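Local coordinates for protein glycoside Hydrolase (Bacteroides plebeius, PDB 5T3B) that probably hydrolyses glycosidic bonds of a polysaccharide, as a glycoside hydrolase family 50 enzyme of a gut Bacteroides, at residues I348-Y362 and W376-F390. Numbering follows the deposited sequence.
Sequences IKAAGKYCDVISINY and WKNQAGGTPFMVTEF. With EDO (1,2-ethanediol), chain M.
Strands 358-361 and 385-389 run parallel with a crossing angle of -37°, joined by a ladder in which Ile-358 N bonds to Pro-384 O (2.9 Å) and Met-386 N to Ile-358 O, with Tyr-362 N bonded to Glu-389 O further along. On the sheet face carrying Ile-358, Ile-360 and Phe-385, the indole of Trp-376 packs against Ile-360 and Ile-348. Ile-360 holds CG1 anti to its carbonyl carbon (chi1 -62°), and this torsion and an extended CG1-CD1 arm together bring CD1 over the six-membered ring, 3.5 Å from its centroid in a CH-pi contact; Ile-348 CD1 lies over the five-membered ring, and Tyr-362 meets the indole obliquely. An alanine in place of Trp-376 would probably leave a gap beneath Ile-360 and Ile-348 and take one neighbour from the Tyr-362 ring. Where the helices end, Gly-352 CA sits 3.5 Å from Ala-380 O, an approach that a CB would turn into a clash. Beyond the Schellman motif at Gly-381, Thr-383 OG1 donates to a lone pair of Gly-352 O at 2.7 Å. On the other face, which carries Ser-359, Asn-361 and Glu-389, Thr-388 OG1 reaches in from beside Asn-361 and donates to its OD1 (2.7 Å), while the Asn-361 amide stacks on the carboxylate of Glu-389, their planes 28° apart. Arg-336 and Tyr-363 hold that carboxylate, and Glu-254 accepts from Asn-361 ND2. The contact closes a beta-alpha-beta unit through helix 370-379, consistent with the (beta/alpha)8 barrel of family 50 enzymes, flanked by strand 432-437 beside 385-394 and by helix 300-324 packed on helix 345-354.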
ATOM      1  N   ILE A 348      13.455  -2.217   6.557  1.00  9.13           N
ATOM      2  CA  ILE A 348      12.415  -1.606   7.393  1.00  9.92           C
ATOM      3  C   ILE A 348      13.023  -0.522   8.294  1.00  9.15           C
ATOM      4  O   ILE A 348      12.404   0.522   8.486  1.00  9.92           O
ATOM      5  CB  ILE A 348      11.613  -2.626   8.182  1.00 10.01           C
ATOM      6  CG1 ILE A 348      10.924  -3.632   7.244  1.00 10.12           C
ATOM      7  CG2 ILE A 348      10.549  -1.986   9.060  1.00  9.36           C
ATOM      8  CD1 ILE A 348       9.822  -3.092   6.343  1.00 12.37           C
ATOM      9  N   LYS A 349      14.222  -0.769   8.865  1.00 10.12           N
ATOM     10  CA  LYS A 349      14.892   0.245   9.651  1.00 12.50           C
ATOM     11  C   LYS A 349      15.146   1.494   8.851  1.00 11.50           C
ATOM     12  O   LYS A 349      14.862   2.635   9.303  1.00 12.75           O
ATOM     13  CB  LYS A 349      16.168  -0.294  10.233  1.00 13.99           C
ATOM     14  CG  LYS A 349      16.859   0.746  11.105  1.00 21.14           C
ATOM     15  CD  LYS A 349      18.020   0.076  11.846  1.00 26.76           C
ATOM     16  CE  LYS A 349      18.685   1.093  12.773  1.00 34.30           C
ATOM     17  NZ  LYS A 349      19.988   1.484  12.208  1.00 46.14           N
ATOM     18  N   ALA A 350      15.687   1.319   7.645  1.00 10.83           N
ATOM     19  CA  ALA A 350      15.905   2.482   6.785  1.00 11.47           C
ATOM     20  C   ALA A 350      14.615   3.242   6.462  1.00 10.60           C
ATOM     21  O   ALA A 350      14.537   4.459   6.517  1.00 11.85           O
ATOM     22  CB  ALA A 350      16.621   2.040   5.528  1.00 13.38           C
ATOM     23  N   ALA A 351      13.593   2.494   6.068  1.00 10.81           N
ATOM     24  CA  ALA A 351      12.324   3.104   5.715  1.00 10.17           C
ATOM     25  C   ALA A 351      11.737   3.838   6.904  1.00 10.91           C
ATOM     26  O   ALA A 351      11.191   4.919   6.713  1.00 12.25           O
ATOM     27  CB  ALA A 351      11.370   2.055   5.235  1.00 11.24           C
ATOM     28  N   GLY A 352      11.871   3.289   8.127  1.00 10.70           N
ATOM     29  CA  GLY A 352      11.320   4.020   9.283  1.00 10.18           C
ATOM     30  C   GLY A 352      12.005   5.326   9.588  1.00 10.39           C
ATOM     31  O   GLY A 352      11.367   6.198  10.158  1.00 12.15           O
ATOM     32  N   LYS A 353      13.257   5.443   9.213  1.00 10.98           N
ATOM     33  CA  LYS A 353      14.032   6.691   9.493  1.00 12.24           C
ATOM     34  C   LYS A 353      13.623   7.772   8.552  1.00 11.73           C
ATOM     35  O   LYS A 353      13.707   8.954   8.888  1.00 14.09           O
ATOM     36  CB  LYS A 353      15.531   6.437   9.343  1.00 12.73           C
ATOM     37  CG  LYS A 353      16.091   5.620  10.444  1.00 17.32           C
ATOM     38  CD  LYS A 353      17.589   5.296  10.129  1.00 23.53           C
ATOM     39  CE  LYS A 353      18.492   6.468   9.954  1.00 32.89           C
ATOM     40  NZ  LYS A 353      19.895   5.937   9.655  1.00 40.25           N
ATOM     41  N   TYR A 354      13.160   7.442   7.352  1.00 10.21           N
ATOM     42  CA  TYR A 354      12.954   8.432   6.248  1.00 12.08           C
ATOM     43  C   TYR A 354      11.568   8.569   5.684  1.00 12.96           C
ATOM     44  O   TYR A 354      11.142   9.625   5.259  1.00 17.27           O
ATOM     45  CB  TYR A 354      14.027   8.175   5.153  1.00 12.44           C
ATOM     46  CG  TYR A 354      15.400   8.316   5.643  1.00 13.65           C
ATOM     47  CD1 TYR A 354      15.865   9.607   6.009  1.00 15.42           C
ATOM     48  CD2 TYR A 354      16.233   7.259   5.837  1.00 15.06           C
ATOM     49  CE1 TYR A 354      17.156   9.802   6.456  1.00 18.31           C
ATOM     50  CE2 TYR A 354      17.531   7.445   6.345  1.00 18.04           C
ATOM     51  CZ  TYR A 354      17.930   8.749   6.714  1.00 16.96           C
ATOM     52  OH  TYR A 354      19.205   9.018   7.144  1.00 27.47           O
ATOM     53  N   CYS A 355      10.823   7.520   5.656  1.00 10.72           N
ATOM     54  CA  CYS A 355       9.479   7.548   5.131  1.00 10.89           C
ATOM     55  C   CYS A 355       8.552   8.129   6.207  1.00  9.73           C
ATOM     56  O   CYS A 355       8.702   7.844   7.393  1.00 11.86           O
ATOM     57  CB  CYS A 355       8.979   6.166   4.742  1.00 11.73           C
ATOM     58  SG  CYS A 355       9.873   5.359   3.441  1.00 13.85           S
ATOM     59  N   ASP A 356       7.577   8.940   5.800  1.00  9.21           N
ATOM     60  CA  ASP A 356       6.523   9.275   6.738  1.00  9.28           C
ATOM     61  C   ASP A 356       5.624   8.098   7.079  1.00  9.71           C
ATOM     62  O   ASP A 356       5.160   7.933   8.195  1.00 10.12           O
ATOM     63  CB  ASP A 356       5.725  10.438   6.204  1.00 10.73           C
ATOM     64  CG  ASP A 356       6.588  11.677   6.062  1.00 10.87           C
ATOM     65  OD1 ASP A 356       7.014  12.210   7.141  1.00 14.88           O
ATOM     66  OD2 ASP A 356       6.857  12.151   4.933  1.00 11.45           O
ATOM     67  N   VAL A 357       5.356   7.270   6.059  1.00  9.05           N
ATOM     68  CA  VAL A 357       4.626   6.005   6.222  1.00  8.82           C
ATOM     69  C   VAL A 357       5.351   5.005   5.316  1.00  7.63           C
ATOM     70  O   VAL A 357       5.681   5.346   4.193  1.00  9.64           O
ATOM     71  CB  VAL A 357       3.152   6.111   5.790  1.00  9.27           C
ATOM     72  CG1 VAL A 357       2.419   4.819   6.030  1.00 10.07           C
ATOM     73  CG2 VAL A 357       2.459   7.261   6.495  1.00 10.01           C
ATOM     74  N   ILE A 358       5.585   3.811   5.836  1.00  7.64           N
ATOM     75  CA  ILE A 358       6.176   2.736   5.071  1.00  7.76           C
ATOM     76  C   ILE A 358       5.087   2.038   4.270  1.00  7.93           C
ATOM     77  O   ILE A 358       4.126   1.547   4.863  1.00 12.73           O
ATOM     78  CB  ILE A 358       6.899   1.746   5.981  1.00  8.43           C
ATOM     79  CG1 ILE A 358       7.948   2.457   6.832  1.00  9.35           C
ATOM     80  CG2 ILE A 358       7.532   0.622   5.168  1.00 10.25           C
ATOM     81  CD1 ILE A 358       8.512   1.619   7.923  1.00 10.77           C
ATOM     82  N   SER A 359       5.195   1.975   2.949  1.00  7.50           N
ATOM     83  CA  SER A 359       4.207   1.244   2.184  1.00  6.89           C
ATOM     84  C   SER A 359       4.675  -0.171   1.944  1.00  7.44           C
ATOM     85  O   SER A 359       5.861  -0.433   1.578  1.00  7.68           O
ATOM     86  CB  SER A 359       3.909   1.958   0.861  1.00  7.29           C
ATOM     87  OG  SER A 359       5.092   2.388   0.200  1.00  8.61           O
ATOM     88  N   ILE A 360       3.717  -1.101   2.061  1.00  7.15           N
ATOM     89  CA  ILE A 360       3.952  -2.545   1.892  1.00  7.75           C
ATOM     90  C   ILE A 360       2.811  -3.121   1.037  1.00  7.18           C
ATOM     91  O   ILE A 360       1.651  -2.994   1.415  1.00  7.95           O
ATOM     92  CB  ILE A 360       4.064  -3.258   3.236  1.00 10.55           C
ATOM     93  CG1 ILE A 360       5.314  -2.671   4.027  1.00 12.65           C
ATOM     94  CG2 ILE A 360       4.116  -4.762   3.055  1.00 11.75           C
ATOM     95  CD1 ILE A 360       5.469  -3.190   5.430  1.00 13.85           C
ATOM     96  N   ASN A 361       3.174  -3.772  -0.069  1.00  6.87           N
ATOM     97  CA  ASN A 361       2.223  -4.587  -0.821  1.00  7.68           C
ATOM     98  C   ASN A 361       2.213  -5.961  -0.173  1.00  9.77           C
ATOM     99  O   ASN A 361       3.269  -6.526  -0.039  1.00  9.77           O
ATOM    100  CB  ASN A 361       2.646  -4.705  -2.267  1.00  8.46           C
ATOM    101  CG  ASN A 361       2.611  -3.396  -3.066  1.00  8.25           C
ATOM    102  OD1 ASN A 361       2.058  -2.401  -2.641  1.00  9.46           O
ATOM    103  ND2 ASN A 361       3.100  -3.449  -4.269  1.00  8.77           N
ATOM    104  N   TYR A 362       1.079  -6.484   0.226  1.00  8.47           N
ATOM    105  CA  TYR A 362       1.005  -7.652   1.127  1.00  8.04           C
ATOM    106  C   TYR A 362       0.326  -8.826   0.469  1.00  8.07           C
ATOM    107  O   TYR A 362      -0.895  -8.926   0.463  1.00 10.09           O
ATOM    108  CB  TYR A 362       0.354  -7.287   2.457  1.00  8.89           C
ATOM    109  CG  TYR A 362       0.826  -8.119   3.657  1.00  9.19           C
ATOM    110  CD1 TYR A 362       1.375  -9.402   3.524  1.00 10.04           C
ATOM    111  CD2 TYR A 362       0.737  -7.631   4.961  1.00  9.62           C
ATOM    112  CE1 TYR A 362       1.825 -10.126   4.635  1.00 10.42           C
ATOM    113  CE2 TYR A 362       1.148  -8.355   6.050  1.00 10.09           C
ATOM    114  CZ  TYR A 362       1.697  -9.601   5.882  1.00 10.00           C
ATOM    115  OH  TYR A 362       2.106 -10.279   7.011  1.00 10.65           O
ATOM    116  N   TRP A 376       7.971  -4.955  12.553  1.00 10.56           N
ATOM    117  CA  TRP A 376       8.009  -3.706  11.805  1.00 10.38           C
ATOM    118  C   TRP A 376       7.908  -2.488  12.729  1.00  9.26           C
ATOM    119  O   TRP A 376       8.515  -1.453  12.466  1.00 10.64           O
ATOM    120  CB  TRP A 376       6.938  -3.654  10.707  1.00 10.15           C
ATOM    121  CG  TRP A 376       7.147  -4.642   9.638  1.00  9.82           C
ATOM    122  CD1 TRP A 376       8.285  -5.286   9.307  1.00  9.84           C
ATOM    123  CD2 TRP A 376       6.137  -5.186   8.752  1.00  9.13           C
ATOM    124  NE1 TRP A 376       8.074  -6.170   8.270  1.00 11.00           N
ATOM    125  CE2 TRP A 376       6.761  -6.106   7.907  1.00 10.26           C
ATOM    126  CE3 TRP A 376       4.777  -4.934   8.569  1.00  9.14           C
ATOM    127  CZ2 TRP A 376       6.068  -6.795   6.940  1.00 11.63           C
ATOM    128  CZ3 TRP A 376       4.090  -5.616   7.598  1.00 10.95           C
ATOM    129  CH2 TRP A 376       4.723  -6.572   6.808  1.00 11.88           C
ATOM    130  N   LYS A 377       7.055  -2.587  13.745  1.00 10.19           N
ATOM    131  CA  LYS A 377       6.923  -1.497  14.670  1.00 10.17           C
ATOM    132  C   LYS A 377       8.251  -1.147  15.325  1.00 11.61           C
ATOM    133  O   LYS A 377       8.636   0.024  15.413  1.00 12.62           O
ATOM    134  CB  LYS A 377       5.874  -1.821  15.710  1.00 10.47           C
ATOM    135  CG  LYS A 377       5.541  -0.659  16.627  1.00 11.76           C
ATOM    136  CD  LYS A 377       4.711  -1.092  17.820  1.00 13.20           C
ATOM    137  CE  LYS A 377       3.327  -1.594  17.417  1.00 12.84           C
ATOM    138  NZ  LYS A 377       2.530  -1.988  18.636  1.00 14.33           N
ATOM    139  N   ASN A 378       8.950  -2.173  15.796  0.50 11.24           N
ATOM    140  CA  ASN A 378      10.229  -1.956  16.477  0.50 12.71           C
ATOM    141  C   ASN A 378      11.293  -1.517  15.505  0.50 12.15           C
ATOM    142  O   ASN A 378      12.043  -0.571  15.722  0.50 12.68           O
ATOM    143  CB  ASN A 378      10.658  -3.231  17.167  0.50 15.03           C
ATOM    144  CG  ASN A 378       9.664  -3.688  18.187  0.50 19.48           C
ATOM    145  OD1 ASN A 378       9.016  -2.887  18.804  0.50 25.72           O
ATOM    146  ND2 ASN A 378       9.552  -4.971  18.366  0.50 25.58           N
ATOM    147  N   GLN A 379      11.386  -2.218  14.395  1.00 10.81           N
ATOM    148  CA  GLN A 379      12.403  -1.940  13.406  1.00 11.10           C
ATOM    149  C   GLN A 379      12.361  -0.515  12.864  1.00 10.28           C
ATOM    150  O   GLN A 379      13.373   0.148  12.634  1.00 11.55           O
ATOM    151  CB  GLN A 379      12.384  -2.946  12.281  1.00 11.07           C
ATOM    152  CG  GLN A 379      12.710  -4.357  12.738  1.00 12.78           C
ATOM    153  CD  GLN A 379      12.121  -5.420  11.838  1.00 13.85           C
ATOM    154  OE1 GLN A 379      11.777  -5.170  10.677  1.00 12.76           O
ATOM    155  NE2 GLN A 379      12.029  -6.601  12.352  1.00 16.28           N
ATOM    156  N   ALA A 380      11.120  -0.070  12.610  1.00  9.99           N
ATOM    157  CA  ALA A 380      10.880   1.227  12.022  1.00 10.13           C
ATOM    158  C   ALA A 380      10.925   2.360  13.053  1.00 11.40           C
ATOM    159  O   ALA A 380      10.633   3.503  12.700  1.00 11.68           O
ATOM    160  CB  ALA A 380       9.531   1.246  11.371  1.00 11.83           C
ATOM    161  N   GLY A 381      11.265   2.072  14.329  1.00 11.67           N
ATOM    162  CA  GLY A 381      11.312   3.130  15.273  1.00 12.87           C
ATOM    163  C   GLY A 381       9.971   3.742  15.576  1.00 15.43           C
ATOM    164  O   GLY A 381       9.891   4.914  15.935  1.00 18.90           O
ATOM    165  N   GLY A 382       8.923   2.959  15.334  1.00 12.87           N
ATOM    166  CA  GLY A 382       7.561   3.417  15.542  1.00 13.70           C
ATOM    167  C   GLY A 382       6.881   4.092  14.327  1.00 11.50           C
ATOM    168  O   GLY A 382       5.705   4.463  14.389  1.00 15.16           O
ATOM    169  N   THR A 383       7.657   4.319  13.242  1.00 10.50           N
ATOM    170  CA  THR A 383       7.053   4.871  12.017  1.00  9.90           C
ATOM    171  C   THR A 383       6.052   3.856  11.517  1.00  8.65           C
ATOM    172  O   THR A 383       6.358   2.687  11.475  1.00 10.35           O
ATOM    173  CB  THR A 383       8.144   5.112  10.971  1.00 10.07           C
ATOM    174  OG1 THR A 383       9.046   6.088  11.502  1.00 11.34           O
ATOM    175  CG2 THR A 383       7.552   5.570   9.649  1.00  9.94           C
ATOM    176  N   PRO A 384       4.846   4.300  11.176  1.00  8.74           N
ATOM    177  CA  PRO A 384       3.793   3.335  10.757  1.00  8.83           C
ATOM    178  C   PRO A 384       3.991   2.854   9.340  1.00  8.00           C
ATOM    179  O   PRO A 384       4.780   3.409   8.547  1.00  9.05           O
ATOM    180  CB  PRO A 384       2.512   4.111  10.908  1.00  9.78           C
ATOM    181  CG  PRO A 384       2.973   5.546  10.547  1.00 10.62           C
ATOM    182  CD  PRO A 384       4.309   5.660  11.233  1.00  9.50           C
ATOM    183  N   PHE A 385       3.219   1.810   9.039  1.00  8.61           N
ATOM    184  CA  PHE A 385       3.123   1.293   7.681  1.00  7.70           C
ATOM    185  C   PHE A 385       1.663   1.368   7.210  1.00  7.71           C
ATOM    186  O   PHE A 385       0.728   1.531   8.005  1.00  8.60           O
ATOM    187  CB  PHE A 385       3.666  -0.147   7.567  1.00  8.83           C
ATOM    188  CG  PHE A 385       2.805  -1.204   8.155  1.00  9.00           C
ATOM    189  CD1 PHE A 385       2.844  -1.510   9.481  1.00  9.28           C
ATOM    190  CD2 PHE A 385       1.967  -1.937   7.339  1.00  8.94           C
ATOM    191  CE1 PHE A 385       2.089  -2.502  10.036  1.00 10.09           C
ATOM    192  CE2 PHE A 385       1.184  -2.981   7.865  1.00  9.60           C
ATOM    193  CZ  PHE A 385       1.232  -3.262   9.231  1.00  9.71           C
ATOM    194  N   MET A 386       1.522   1.227   5.890  1.00  7.58           N
ATOM    195  CA  MET A 386       0.216   1.080   5.260  1.00  7.33           C
ATOM    196  C   MET A 386       0.324  -0.079   4.272  1.00  6.93           C
ATOM    197  O   MET A 386       1.386  -0.253   3.669  1.00  8.68           O
ATOM    198  CB  MET A 386      -0.247   2.335   4.545  1.00  8.67           C
ATOM    199  CG  MET A 386       0.613   2.797   3.430  1.00 10.48           C
ATOM    200  SD  MET A 386       0.161   4.387   2.708  1.00 12.51           S
ATOM    201  CE  MET A 386      -1.403   3.979   2.065  1.00 11.40           C
ATOM    202  N   VAL A 387      -0.756  -0.792   4.071  1.00  7.01           N
ATOM    203  CA  VAL A 387      -0.813  -1.863   3.068  1.00  7.08           C
ATOM    204  C   VAL A 387      -1.308  -1.235   1.799  1.00  7.28           C
ATOM    205  O   VAL A 387      -2.466  -0.816   1.695  1.00  9.14           O
ATOM    206  CB  VAL A 387      -1.640  -3.026   3.550  1.00  7.83           C
ATOM    207  CG1 VAL A 387      -1.827  -4.025   2.384  1.00  9.34           C
ATOM    208  CG2 VAL A 387      -0.992  -3.673   4.750  1.00  9.21           C
ATOM    209  N   THR A 388      -0.458  -1.183   0.808  1.00  6.80           N
ATOM    210  CA  THR A 388      -0.780  -0.506  -0.443  1.00  7.08           C
ATOM    211  C   THR A 388      -1.418  -1.406  -1.480  1.00  7.83           C
ATOM    212  O   THR A 388      -1.953  -0.885  -2.475  1.00  8.06           O
ATOM    213  CB  THR A 388       0.452   0.210  -1.012  1.00  8.41           C
ATOM    214  OG1 THR A 388       1.643  -0.553  -0.752  1.00  8.91           O
ATOM    215  CG2 THR A 388       0.621   1.573  -0.376  1.00  9.67           C
ATOM    216  N   GLU A 389      -1.372  -2.709  -1.292  1.00  8.00           N
ATOM    217  CA  GLU A 389      -2.087  -3.607  -2.190  1.00  7.02           C
ATOM    218  C   GLU A 389      -2.411  -4.895  -1.444  1.00  7.08           C
ATOM    219  O   GLU A 389      -1.556  -5.428  -0.746  1.00  7.74           O
ATOM    220  CB  GLU A 389      -1.257  -4.052  -3.414  1.00  7.69           C
ATOM    221  CG  GLU A 389      -0.782  -2.973  -4.345  1.00  8.66           C
ATOM    222  CD  GLU A 389       0.004  -3.427  -5.515  1.00  8.25           C
ATOM    223  OE1 GLU A 389       0.033  -4.621  -5.862  1.00 10.50           O
ATOM    224  OE2 GLU A 389       0.622  -2.514  -6.170  1.00  9.53           O
ATOM    225  N   PHE A 390      -3.626  -5.402  -1.681  1.00  7.33           N
ATOM    226  CA  PHE A 390      -4.053  -6.721  -1.280  1.00  7.58           C
ATOM    227  C   PHE A 390      -5.384  -6.963  -2.031  1.00  7.72           C
ATOM    228  O   PHE A 390      -6.071  -6.006  -2.370  1.00  7.72           O
ATOM    229  CB  PHE A 390      -4.210  -6.885   0.215  1.00  7.80           C
ATOM    230  CG  PHE A 390      -5.414  -6.206   0.796  1.00  8.24           C
ATOM    231  CD1 PHE A 390      -5.444  -4.805   0.897  1.00  8.90           C
ATOM    232  CD2 PHE A 390      -6.492  -6.915   1.282  1.00  9.08           C
ATOM    233  CE1 PHE A 390      -6.570  -4.163   1.392  1.00  8.70           C
ATOM    234  CE2 PHE A 390      -7.599  -6.262   1.799  1.00 10.04           C
ATOM    235  CZ  PHE A 390      -7.662  -4.883   1.859  1.00  9.14           C
TER
HETATM  236  C1  EDO M 511       6.502  16.035   5.010  1.00 28.62           C
HETATM  237  O1  EDO M 511       7.397  15.019   4.525  1.00 27.30           O
HETATM  238  C2  EDO M 511       6.811  16.407   6.484  1.00 24.85           C
HETATM  239  O2  EDO M 511       6.817  15.089   7.086  1.00 26.79           O
HETATM  240  O   HOH W   1      13.995   2.892  11.905  1.00 15.66           O